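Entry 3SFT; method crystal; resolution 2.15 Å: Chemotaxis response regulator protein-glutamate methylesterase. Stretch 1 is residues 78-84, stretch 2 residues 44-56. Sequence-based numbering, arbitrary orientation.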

# COMPACT_ATOMS: atom_id res chain seq x y z
N TYR A 78 2.92 5.45 -5.85
CA TYR A 78 3.91 4.56 -6.46
C TYR A 78 3.47 3.10 -6.50
O TYR A 78 3.13 2.52 -5.48
CB TYR A 78 5.23 4.67 -5.69
CG TYR A 78 5.75 6.08 -5.52
CD1 TYR A 78 6.56 6.67 -6.50
CD2 TYR A 78 5.46 6.82 -4.38
CE1 TYR A 78 7.06 7.96 -6.34
CE2 TYR A 78 5.95 8.11 -4.20
CZ TYR A 78 6.75 8.67 -5.19
OH TYR A 78 7.24 9.94 -5.02
N ILE A 79 3.50 2.52 -7.70
CA ILE A 79 3.13 1.12 -7.89
C ILE A 79 4.42 0.29 -7.88
O ILE A 79 5.36 0.59 -8.62
CB ILE A 79 2.42 0.90 -9.26
CG1 ILE A 79 1.22 1.84 -9.43
CG2 ILE A 79 2.02 -0.55 -9.42
CD1 ILE A 79 0.21 1.81 -8.28
N ALA A 80 4.47 -0.73 -7.03
CA ALA A 80 5.66 -1.57 -6.95
C ALA A 80 5.87 -2.36 -8.26
O ALA A 80 4.94 -2.98 -8.76
CB ALA A 80 5.56 -2.53 -5.77
N PRO A 81 7.08 -2.29 -8.84
CA PRO A 81 7.38 -3.00 -10.09
C PRO A 81 7.58 -4.50 -9.82
O PRO A 81 7.86 -4.90 -8.69
CB PRO A 81 8.66 -2.33 -10.56
CG PRO A 81 9.36 -2.03 -9.28
CD PRO A 81 8.23 -1.47 -8.43
N GLY A 82 7.45 -5.31 -10.87
CA GLY A 82 7.62 -6.75 -10.71
C GLY A 82 9.05 -7.23 -10.52
O GLY A 82 10.00 -6.47 -10.69
N ASP A 83 9.18 -8.50 -10.12
CA ASP A 83 10.47 -9.16 -9.89
C ASP A 83 11.25 -8.75 -8.64
O ASP A 83 12.23 -9.41 -8.28
CB ASP A 83 11.37 -9.01 -11.13
CG ASP A 83 10.78 -9.68 -12.36
OD1 ASP A 83 10.37 -10.86 -12.26
OD2 ASP A 83 10.74 -9.02 -13.43
N PHE A 84 10.84 -7.66 -7.99
CA PHE A 84 11.55 -7.19 -6.79
C PHE A 84 10.60 -6.84 -5.64
O PHE A 84 9.43 -6.54 -5.86
CB PHE A 84 12.33 -5.90 -7.10
CG PHE A 84 13.36 -6.02 -8.19
CD1 PHE A 84 14.65 -6.43 -7.90
CD2 PHE A 84 13.05 -5.64 -9.49
CE1 PHE A 84 15.64 -6.46 -8.89
CE2 PHE A 84 14.03 -5.67 -10.49
CZ PHE A 84 15.32 -6.08 -10.20
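Stretch 2 44-56: PPGFTKSLAMRLD

Stretch 2 packs on stretch 1 through a small, mainly apolar contact without a cross-stretch hydrogen bond, burying 340 Å² summed over both sides, with Ile-79 and then Thr-48 giving the largest single shares. The backbone of stretch 2 begins with a type II beta turn from Pro-44 to Phe-47, closed by a weak hydrogen bond from Phe-47 N to Pro-44 O at 3.4 Å. Gly-46 in this turn has phi/psi of 98/-3, where a CB would be jammed against the carbonyl O of Pro-45. A helix begins at Thr-48 and continues past Asp-56, as i to i+4 bonds such as Ala-52 N to Thr-48 O (3.3 Å) attest.

The register gives the direction. The nearest CA pairs are Gly-82 CA to Pro-45 CA (4.7 Å), Pro-81 CA to Thr-48 CA (5.8 Å) and Ile-79 CA to Ala-52 CA (6.2 Å), so numbering rises in one stretch as it falls in the other, and the two stretches run in opposite senses.

At the helical end, Ile-79, on the strand and with both chi angles in m, points toward the helix. Its CG1 lies 3.9 Å from Ala-52 CB, its CG2 4.2 Å from Leu-51 CD2, and its CD1 4.4 Å from Leu-55 CD1. The same CG2 is 3.6 Å from Thr-48 O, so the side chain also meets helix backbone.

Thr-48, chi1 p, fills the middle. Its CG2 comes to 3.2 Å from Ala-80 O, while its OG1 is 3.5 Å from Pro-81 CA and 3.6 Å from Gly-82 N; that hydroxyl is hydrogen-bonded elsewhere in the structure.

At the turn, Gly-82 permits the close approach: an ideal CB there would sit a tight 3.1 Å from Pro-45 CA. Asp-83 completes this end, its OD1 3.7 Å from Pro-45 CB.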

# COMPACT_ATOMS: atom_id res chain seq x y z
N PRO A 44 1.65 -10.67 -12.28
CA PRO A 44 2.79 -11.26 -13.01
C PRO A 44 3.72 -10.15 -13.47
O PRO A 44 3.30 -9.00 -13.65
CB PRO A 44 2.11 -11.94 -14.19
CG PRO A 44 0.79 -12.36 -13.63
CD PRO A 44 0.38 -11.12 -12.87
N PRO A 45 5.01 -10.47 -13.67
CA PRO A 45 5.97 -9.45 -14.12
C PRO A 45 5.57 -8.81 -15.44
O PRO A 45 5.12 -9.49 -16.37
CB PRO A 45 7.28 -10.24 -14.24
CG PRO A 45 6.82 -11.65 -14.50
CD PRO A 45 5.66 -11.78 -13.54
N GLY A 46 5.68 -7.48 -15.51
CA GLY A 46 5.34 -6.77 -16.72
C GLY A 46 3.95 -6.15 -16.77
O GLY A 46 3.62 -5.46 -17.74
N PHE A 47 3.14 -6.36 -15.73
CA PHE A 47 1.79 -5.81 -15.71
C PHE A 47 1.55 -4.66 -14.76
O PHE A 47 0.56 -3.94 -14.89
CB PHE A 47 0.77 -6.92 -15.44
CG PHE A 47 0.65 -7.92 -16.55
CD1 PHE A 47 -0.28 -7.73 -17.56
CD2 PHE A 47 1.47 -9.04 -16.58
CE1 PHE A 47 -0.38 -8.65 -18.60
CE2 PHE A 47 1.38 -9.96 -17.61
CZ PHE A 47 0.45 -9.77 -18.63
N THR A 48 2.44 -4.48 -13.78
CA THR A 48 2.30 -3.39 -12.81
C THR A 48 2.29 -2.00 -13.45
O THR A 48 1.67 -1.07 -12.92
CB THR A 48 3.38 -3.47 -11.69
OG1 THR A 48 4.68 -3.49 -12.28
CG2 THR A 48 3.18 -4.72 -10.84
N LYS A 49 2.96 -1.86 -14.59
CA LYS A 49 3.03 -0.60 -15.31
C LYS A 49 1.66 -0.20 -15.90
O LYS A 49 1.35 0.99 -16.02
CB LYS A 49 4.07 -0.69 -16.43
CG LYS A 49 4.15 0.54 -17.33
CD LYS A 49 5.31 1.45 -16.95
CE LYS A 49 5.30 2.72 -17.78
NZ LYS A 49 4.89 2.45 -19.20
N SER A 50 0.86 -1.20 -16.26
CA SER A 50 -0.47 -0.95 -16.83
C SER A 50 -1.35 -0.32 -15.76
O SER A 50 -2.10 0.62 -16.02
CB SER A 50 -1.11 -2.24 -17.34
OG SER A 50 -1.45 -3.13 -16.28
N LEU A 51 -1.21 -0.83 -14.54
CA LEU A 51 -1.96 -0.33 -13.39
C LEU A 51 -1.64 1.14 -13.14
O LEU A 51 -2.55 1.94 -12.90
CB LEU A 51 -1.63 -1.16 -12.15
CG LEU A 51 -2.37 -0.76 -10.88
CD1 LEU A 51 -3.88 -0.76 -11.11
CD2 LEU A 51 -1.99 -1.70 -9.75
N ALA A 52 -0.36 1.50 -13.21
CA ALA A 52 0.06 2.89 -13.00
C ALA A 52 -0.64 3.81 -13.99
O ALA A 52 -1.21 4.82 -13.59
CB ALA A 52 1.58 3.01 -13.14
N MET A 53 -0.62 3.44 -15.27
CA MET A 53 -1.26 4.24 -16.31
C MET A 53 -2.76 4.35 -16.12
O MET A 53 -3.34 5.43 -16.27
CB MET A 53 -0.97 3.64 -17.69
CG MET A 53 0.47 3.83 -18.17
SD MET A 53 0.70 3.19 -19.84
CE MET A 53 1.19 1.52 -19.49
N ARG A 54 -3.39 3.23 -15.78
CA ARG A 54 -4.83 3.16 -15.54
C ARG A 54 -5.26 4.17 -14.47
O ARG A 54 -6.19 4.95 -14.69
CB ARG A 54 -5.20 1.75 -15.08
CG ARG A 54 -6.62 1.55 -14.57
CD ARG A 54 -6.64 0.37 -13.60
NE ARG A 54 -7.98 -0.03 -13.18
CZ ARG A 54 -8.53 -1.20 -13.48
NH1 ARG A 54 -7.85 -2.08 -14.21
NH2 ARG A 54 -9.71 -1.53 -12.98
N LEU A 55 -4.57 4.16 -13.33
CA LEU A 55 -4.87 5.07 -12.22
C LEU A 55 -4.44 6.52 -12.47
O LEU A 55 -5.10 7.45 -12.03
CB LEU A 55 -4.25 4.55 -10.92
CG LEU A 55 -4.78 3.21 -10.39
CD1 LEU A 55 -3.98 2.81 -9.17
CD2 LEU A 55 -6.27 3.31 -10.06
N ASP A 56 -3.33 6.71 -13.18
CA ASP A 56 -2.85 8.05 -13.47
C ASP A 56 -3.85 8.81 -14.34
O ASP A 56 -4.06 10.01 -14.16
CB ASP A 56 -1.49 8.00 -14.18
CG ASP A 56 -0.82 9.36 -14.27
OD1 ASP A 56 -0.50 9.94 -13.21
OD2 ASP A 56 -0.62 9.86 -15.40